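PDB 2D5C: shikimate dehydrogenase (NADP(+)) from Thermus thermophilus, which catalyses the reversible NADPH-linked reduction of 3-dehydroshikimate to shikimate, the fourth of seven steps toward chorismate in aromatic amino acid biosynthesis. Local coordinates for residues A83-L88 with F97-P102; L120-G125 with W143-T148; Q79-V84 with G128-F133. All coordinates share one frame; numbering follows the deposited sequence.

Contact 1: A83-L88 with F97-P102; sequences AVNTVL and FNTDAP. With SKM ((3R,4S,5R)-3,4,5-trihydroxycyclohex-1-ene-1-carboxylic acid), chain E.
Thr86 and Phe97 form an antiparallel hydrogen-bonded pair, and beside it sits a classic beta bulge in which Asn85 and Thr86 both face Phe97. Phe97 N gives a hydrogen bond to Thr86 O (2.8 Å). Phe97 O accepts from both Asn85 N and Thr86 N, the second donor lying above the carbonyl plane. Beyond Phe97 the chain turns into helix 100-110. Asn98 OD1 caps this turn by accepting from Ala101 N. Asn98 ND2 gives a nearly straight bond to Ala83 O (3.0 Å, 176°).

Asn85 reaches across to Thr99, with CG between the backbone N and the carbonyl carbon (chi1 87°). Its OD1 accepts from Thr99 N at 2.6 Å. Its ND2 gives a bond to Thr99 OG1, which lies in the amide plane. Thr99 OG1 is also hydrogen-bonded to Gln235 O. These bonds fix the rotation of the Asn85 amide in the shikimate site. Asp100 stands beside it, and its OD2 forms a salt bridge with Lys64, the proton acceptor. One shikimate hydroxyl bridges the two segments: O12 accepts from Asn85 ND2 at 3.0 Å and donates to Asp100 OD1 at 2.8 Å.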
# COMPACT_ATOMS: atom_id res chain seq x y z
N ALA A 83 5.44 9.02 -14.91
CA ALA A 83 6.04 9.65 -13.75
C ALA A 83 5.30 9.24 -12.49
O ALA A 83 4.08 9.16 -12.48
CB ALA A 83 6.01 11.19 -13.90
N VAL A 84 6.07 9.00 -11.44
CA VAL A 84 5.53 8.60 -10.15
C VAL A 84 5.94 9.68 -9.15
O VAL A 84 7.12 10.02 -9.05
CB VAL A 84 6.12 7.25 -9.70
CG1 VAL A 84 5.92 7.05 -8.20
CG2 VAL A 84 5.46 6.11 -10.50
N ASN A 85 4.97 10.21 -8.41
CA ASN A 85 5.27 11.23 -7.41
C ASN A 85 5.00 10.70 -5.99
O ASN A 85 5.33 11.35 -5.00
CB ASN A 85 4.42 12.49 -7.66
CG ASN A 85 3.06 12.42 -7.00
OD1 ASN A 85 2.32 11.44 -7.15
ND2 ASN A 85 2.70 13.47 -6.27
N THR A 86 4.41 9.52 -5.91
CA THR A 86 4.11 8.92 -4.62
C THR A 86 4.43 7.43 -4.60
O THR A 86 3.99 6.68 -5.48
CB THR A 86 2.62 9.10 -4.27
OG1 THR A 86 2.30 10.50 -4.25
CG2 THR A 86 2.31 8.50 -2.89
N VAL A 87 5.22 7.02 -3.62
CA VAL A 87 5.60 5.62 -3.47
C VAL A 87 5.15 5.10 -2.11
O VAL A 87 5.34 5.76 -1.09
CB VAL A 87 7.14 5.45 -3.59
CG1 VAL A 87 7.51 3.97 -3.40
CG2 VAL A 87 7.62 5.96 -4.95
N LEU A 88 4.53 3.92 -2.11
CA LEU A 88 4.06 3.25 -0.89
C LEU A 88 4.94 2.03 -0.66
O LEU A 88 5.21 1.29 -1.59
CB LEU A 88 2.61 2.78 -1.06
CG LEU A 88 2.08 1.77 -0.03
CD1 LEU A 88 2.06 2.41 1.34
CD2 LEU A 88 0.66 1.31 -0.43
N PHE A 97 2.54 5.52 -7.56
CA PHE A 97 1.29 6.16 -7.95
C PHE A 97 1.56 7.59 -8.36
O PHE A 97 2.66 8.10 -8.17
CB PHE A 97 0.30 6.21 -6.79
CG PHE A 97 0.01 4.88 -6.17
CD1 PHE A 97 0.87 4.34 -5.22
CD2 PHE A 97 -1.14 4.18 -6.52
CE1 PHE A 97 0.59 3.10 -4.63
CE2 PHE A 97 -1.42 2.95 -5.94
CZ PHE A 97 -0.56 2.41 -4.99
N ASN A 98 0.55 8.24 -8.91
CA ASN A 98 0.73 9.63 -9.28
C ASN A 98 -0.43 10.42 -8.73
O ASN A 98 -1.56 10.27 -9.20
CB ASN A 98 0.77 9.81 -10.79
CG ASN A 98 1.12 11.25 -11.18
OD1 ASN A 98 0.36 12.19 -10.89
ND2 ASN A 98 2.26 11.43 -11.83
N THR A 99 -0.18 11.23 -7.70
CA THR A 99 -1.25 12.03 -7.15
C THR A 99 -1.26 13.45 -7.72
O THR A 99 -2.14 14.22 -7.38
CB THR A 99 -1.20 12.07 -5.61
OG1 THR A 99 -0.01 12.75 -5.18
CG2 THR A 99 -1.21 10.65 -5.05
N ASP A 100 -0.30 13.78 -8.58
CA ASP A 100 -0.27 15.12 -9.20
C ASP A 100 -1.49 15.28 -10.09
O ASP A 100 -2.12 16.35 -10.10
CB ASP A 100 0.98 15.34 -10.07
CG ASP A 100 2.25 15.53 -9.26
OD1 ASP A 100 2.25 16.31 -8.29
OD2 ASP A 100 3.27 14.90 -9.62
N ALA A 101 -1.85 14.24 -10.84
CA ALA A 101 -3.00 14.34 -11.74
C ALA A 101 -4.34 14.55 -11.01
O ALA A 101 -5.03 15.54 -11.25
CB ALA A 101 -3.08 13.09 -12.65
N PRO A 102 -4.73 13.64 -10.10
CA PRO A 102 -6.00 13.85 -9.40
C PRO A 102 -5.96 15.11 -8.51
O PRO A 102 -6.98 15.78 -8.34
CB PRO A 102 -6.16 12.56 -8.59
CG PRO A 102 -4.74 12.12 -8.36
CD PRO A 102 -4.12 12.36 -9.70
O12 SKM E . 4.49 15.80 -6.77
C8 SKM E . 4.95 16.68 -5.74
C6 SKM E . 5.82 15.88 -4.73
O7 SKM E . 5.04 14.83 -4.17
C5 SKM E . 6.34 16.79 -3.59
C4 SKM E . 6.74 18.19 -4.07
C1 SKM E . 7.45 19.07 -3.11
O2 SKM E . 7.73 18.62 -1.87
O3 SKM E . 7.80 20.20 -3.43
C10 SKM E . 6.48 18.65 -5.30
C9 SKM E . 5.77 17.85 -6.36
O11 SKM E . 6.76 17.31 -7.26

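Contact 2: L120-G125 with W143-T148; sequences LVLGAG and WVWNRT
Leu120 CD1 lies over the neighbouring strand, 3.9 Å from Trp143 CB and 4.2 Å from Trp145 CB. Leu120 CG is anti to the backbone N (chi1 171°), and the turn at chi2 then brings CD1 over that strand. Leu122 packs on the same face of the sheet, its CD2 4.1 Å from Trp145 CE3. Val121 and Val144 pair more loosely on the other face. There Val121 also meets helix 126-137, and Val144 meets helix 149-159.

Strands 120-122 and 143-145 run parallel, their directions 19° apart. They are the two strands of a Rossmann beta-alpha-beta unit. Val121 N binds Trp143 O, and Trp145 N binds Val121 O. Gly123 N extends the ladder past the strand end to Trp145 O (2.8 Å).

At the polar edge, Ala124 N gives a hydrogen bond to Asn146 OD1 (2.9 Å). The donor stands above the plane of that carbonyl. Asn146 ND2 bonds in its amide plane to Thr148 O (2.9 Å, 171°). The Asn146 amide is thus held at both ends. It ties the glycine-rich turn to the loop after the second strand. Both loops bind NADP(+), so the bonds at this edge are likely to fix the relative position of two parts of the cofactor site.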
# COMPACT_ATOMS: atom_id res chain seq x y z
N LEU A 120 -4.46 24.68 -22.53
CA LEU A 120 -3.09 24.53 -23.02
C LEU A 120 -2.12 24.32 -21.87
O LEU A 120 -2.02 25.13 -20.95
CB LEU A 120 -2.66 25.78 -23.81
CG LEU A 120 -1.18 25.87 -24.22
CD1 LEU A 120 -0.76 24.69 -25.09
CD2 LEU A 120 -0.95 27.18 -24.95
N VAL A 121 -1.40 23.20 -21.93
CA VAL A 121 -0.42 22.86 -20.91
C VAL A 121 0.96 23.20 -21.48
O VAL A 121 1.34 22.71 -22.54
CB VAL A 121 -0.48 21.36 -20.57
CG1 VAL A 121 0.52 21.04 -19.43
CG2 VAL A 121 -1.92 20.99 -20.15
N LEU A 122 1.68 24.09 -20.81
CA LEU A 122 3.01 24.46 -21.24
C LEU A 122 3.99 23.56 -20.50
O LEU A 122 4.02 23.57 -19.27
CB LEU A 122 3.30 25.92 -20.91
CG LEU A 122 2.30 26.95 -21.46
CD1 LEU A 122 2.82 28.33 -21.03
CD2 LEU A 122 2.16 26.86 -22.98
N GLY A 123 4.77 22.78 -21.24
CA GLY A 123 5.73 21.89 -20.62
C GLY A 123 5.22 20.47 -20.71
O GLY A 123 4.11 20.18 -20.26
N ALA A 124 6.01 19.58 -21.32
CA ALA A 124 5.58 18.19 -21.45
C ALA A 124 6.45 17.22 -20.67
O ALA A 124 6.67 16.08 -21.11
CB ALA A 124 5.50 17.79 -22.93
N GLY A 125 6.95 17.67 -19.52
CA GLY A 125 7.75 16.82 -18.66
C GLY A 125 6.79 16.05 -17.76
O GLY A 125 5.61 15.96 -18.07
N TRP A 143 -4.49 20.98 -25.35
CA TRP A 143 -3.42 21.31 -26.28
C TRP A 143 -2.15 21.26 -25.45
O TRP A 143 -2.18 21.53 -24.24
CB TRP A 143 -3.56 22.71 -26.86
CG TRP A 143 -4.77 22.94 -27.66
CD1 TRP A 143 -5.61 22.00 -28.19
CD2 TRP A 143 -5.29 24.21 -28.06
NE1 TRP A 143 -6.63 22.61 -28.90
CE2 TRP A 143 -6.45 23.97 -28.83
CE3 TRP A 143 -4.89 25.53 -27.84
CZ2 TRP A 143 -7.22 25.01 -29.38
CZ3 TRP A 143 -5.65 26.57 -28.39
CH2 TRP A 143 -6.80 26.29 -29.15
N VAL A 144 -1.03 20.92 -26.09
CA VAL A 144 0.24 20.86 -25.37
C VAL A 144 1.37 21.50 -26.18
O VAL A 144 1.38 21.47 -27.41
CB VAL A 144 0.65 19.39 -25.06
CG1 VAL A 144 -0.42 18.72 -24.20
CG2 VAL A 144 0.80 18.61 -26.38
N TRP A 145 2.31 22.09 -25.47
CA TRP A 145 3.47 22.72 -26.09
C TRP A 145 4.67 22.42 -25.20
O TRP A 145 4.53 22.23 -23.99
CB TRP A 145 3.26 24.23 -26.19
CG TRP A 145 4.48 24.96 -26.66
CD1 TRP A 145 4.84 25.22 -27.96
CD2 TRP A 145 5.52 25.50 -25.84
NE1 TRP A 145 6.04 25.88 -27.98
CE2 TRP A 145 6.48 26.06 -26.70
CE3 TRP A 145 5.73 25.56 -24.45
CZ2 TRP A 145 7.65 26.68 -26.22
CZ3 TRP A 145 6.89 26.17 -23.97
CH2 TRP A 145 7.83 26.72 -24.86
N ASN A 146 5.85 22.37 -25.81
CA ASN A 146 7.09 22.13 -25.08
C ASN A 146 8.21 22.81 -25.85
O ASN A 146 8.15 22.89 -27.08
CB ASN A 146 7.36 20.63 -25.01
CG ASN A 146 8.46 20.29 -24.02
OD1 ASN A 146 8.33 20.55 -22.83
ND2 ASN A 146 9.55 19.71 -24.51
N ARG A 147 9.24 23.31 -25.15
CA ARG A 147 10.33 23.99 -25.86
C ARG A 147 10.91 23.09 -26.95
O ARG A 147 11.36 23.57 -27.99
CB ARG A 147 11.43 24.43 -24.88
CG ARG A 147 12.22 23.31 -24.24
CD ARG A 147 13.18 23.89 -23.21
NE ARG A 147 13.90 22.84 -22.49
CZ ARG A 147 14.69 23.07 -21.44
NH1 ARG A 147 14.85 24.30 -20.98
NH2 ARG A 147 15.31 22.06 -20.84
N THR A 148 10.90 21.78 -26.70
CA THR A 148 11.35 20.80 -27.68
C THR A 148 10.07 20.11 -28.15
O THR A 148 9.48 19.30 -27.43
CB THR A 148 12.33 19.79 -27.06
OG1 THR A 148 13.56 20.46 -26.75
CG2 THR A 148 12.60 18.64 -28.02

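Contact 3: Q79-V84 with G128-F133; sequences QRIGAV and GRAVAF
Arg129 NE gives a short hydrogen bond to Ile81 O (2.6 Å), and Arg129 NH2 gives a second to Arg80 O (2.9 Å). Both oxygens lie near the guanidinium plane, at its edge. The NH2 bond runs nearly along the C=O axis of Arg80, whereas NE stands above the carbonyl plane of Ile81. A bend at chi3 (64°) turns the guanidinium to meet the two oxygens. Arg129 NH2 also forms a salt bridge with Glu158 of helix 149-159. An alanine in place of Arg129 would probably leave the carbonyls of Arg80 and Ile81 without these donors and Glu158 without its charged mate.

Beside these bonds the contact is apolar. Ile81 CG1 comes within 3.8 Å of Phe133 CG, and Ile81 CD1 lies over one face of the ring. Ile81 CG2 packs on Ala130, 4.1 Å from its CB. Arg80 CB lies 4.0 Å from Phe133 CE2.

Gly82, with positive phi, is the first residue beyond helix 76-81, and the preceding Arg80 and Ile81 present their carbonyls at its C-terminal end. An arginine from the helix after the glycine-rich turn thus binds the last carbonyls of a substrate-domain helix, at the interface between the substrate-binding and Rossmann NADP(+)-binding domains.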
# COMPACT_ATOMS: atom_id res chain seq x y z
N GLN A 79 1.77 4.78 -15.19
CA GLN A 79 2.44 4.18 -16.34
C GLN A 79 2.25 5.06 -17.57
O GLN A 79 3.20 5.34 -18.31
CB GLN A 79 1.88 2.78 -16.63
CG GLN A 79 2.33 1.71 -15.64
CD GLN A 79 1.78 0.33 -15.98
OE1 GLN A 79 1.72 -0.05 -17.15
NE2 GLN A 79 1.40 -0.43 -14.96
N ARG A 80 1.03 5.49 -17.79
CA ARG A 80 0.72 6.33 -18.95
C ARG A 80 1.41 7.68 -18.82
O ARG A 80 1.98 8.19 -19.77
CB ARG A 80 -0.80 6.51 -19.06
CG ARG A 80 -1.58 5.21 -19.20
CD ARG A 80 -1.56 4.66 -20.62
NE ARG A 80 -0.22 4.46 -21.16
CZ ARG A 80 0.51 3.35 -21.02
NH1 ARG A 80 0.02 2.32 -20.34
NH2 ARG A 80 1.72 3.28 -21.56
N ILE A 81 1.36 8.25 -17.62
CA ILE A 81 2.00 9.54 -17.38
C ILE A 81 3.51 9.42 -17.50
O ILE A 81 4.18 10.34 -17.95
CB ILE A 81 1.61 10.08 -15.97
CG1 ILE A 81 0.11 10.36 -15.93
CG2 ILE A 81 2.41 11.34 -15.63
CD1 ILE A 81 -0.46 10.65 -14.53
N GLY A 82 4.05 8.27 -17.10
CA GLY A 82 5.48 8.05 -17.14
C GLY A 82 6.19 8.71 -15.97
O GLY A 82 7.40 8.92 -16.01
N ALA A 83 5.44 9.02 -14.91
CA ALA A 83 6.04 9.65 -13.75
C ALA A 83 5.30 9.24 -12.49
O ALA A 83 4.08 9.16 -12.48
CB ALA A 83 6.01 11.19 -13.90
N VAL A 84 6.07 9.00 -11.44
CA VAL A 84 5.53 8.60 -10.15
C VAL A 84 5.94 9.68 -9.15
O VAL A 84 7.12 10.02 -9.05
CB VAL A 84 6.12 7.25 -9.70
CG1 VAL A 84 5.92 7.05 -8.20
CG2 VAL A 84 5.46 6.11 -10.50
N GLY A 128 3.82 18.26 -16.52
CA GLY A 128 2.99 18.59 -17.65
C GLY A 128 2.21 17.38 -18.12
O GLY A 128 1.04 17.50 -18.49
N ARG A 129 2.85 16.21 -18.12
CA ARG A 129 2.13 15.01 -18.55
C ARG A 129 1.02 14.65 -17.57
O ARG A 129 -0.04 14.14 -17.96
CB ARG A 129 3.11 13.83 -18.70
CG ARG A 129 4.07 13.99 -19.89
CD ARG A 129 5.04 12.79 -19.99
NE ARG A 129 4.34 11.53 -20.27
CZ ARG A 129 4.03 11.06 -21.48
NH1 ARG A 129 4.34 11.74 -22.58
NH2 ARG A 129 3.39 9.90 -21.58
N ALA A 130 1.24 14.93 -16.28
CA ALA A 130 0.24 14.61 -15.28
C ALA A 130 -0.96 15.55 -15.44
O ALA A 130 -2.12 15.12 -15.37
CB ALA A 130 0.84 14.75 -13.87
N VAL A 131 -0.69 16.83 -15.68
CA VAL A 131 -1.77 17.80 -15.87
C VAL A 131 -2.56 17.49 -17.13
O VAL A 131 -3.80 17.51 -17.13
CB VAL A 131 -1.19 19.24 -15.94
CG1 VAL A 131 -2.28 20.23 -16.36
CG2 VAL A 131 -0.65 19.63 -14.57
N ALA A 132 -1.86 17.19 -18.22
CA ALA A 132 -2.53 16.84 -19.47
C ALA A 132 -3.40 15.60 -19.27
O ALA A 132 -4.53 15.53 -19.77
CB ALA A 132 -1.48 16.59 -20.58
N PHE A 133 -2.88 14.62 -18.54
CA PHE A 133 -3.63 13.39 -18.26
C PHE A 133 -4.90 13.69 -17.48
O PHE A 133 -5.98 13.17 -17.79
CB PHE A 133 -2.75 12.41 -17.47
CG PHE A 133 -3.42 11.10 -17.17
CD1 PHE A 133 -4.27 10.97 -16.07
CD2 PHE A 133 -3.21 9.99 -17.98
CE1 PHE A 133 -4.90 9.75 -15.80
CE2 PHE A 133 -3.84 8.77 -17.71
CZ PHE A 133 -4.68 8.66 -16.62

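From the N terminus, helix 76-81 leads into residues 83-88. Contact 1 closes first, a short loop through the hairpin of strands 86-90 and 93-97. Helix 100-110 then carries the chain to strand 119-122. Contact 2 closes the beta-alpha-beta crossover through helix 126-137, wholly after contact 1. Contact 3 closes the longest loop, from 79-84 to 128-133. It starts from the same part of the chain as contact 1 and reaches past it. It crosses contact 2, because its second segment lies between the two strands. Contacts 1 and 3 share Ala83 and Val84 and touch where Asp100 meets Ala130. Contact 1 ties the hairpin to the start of helix 100-110; contact 3 joins the substrate-binding domain to the Rossmann domain, while contact 2 stays within the latter.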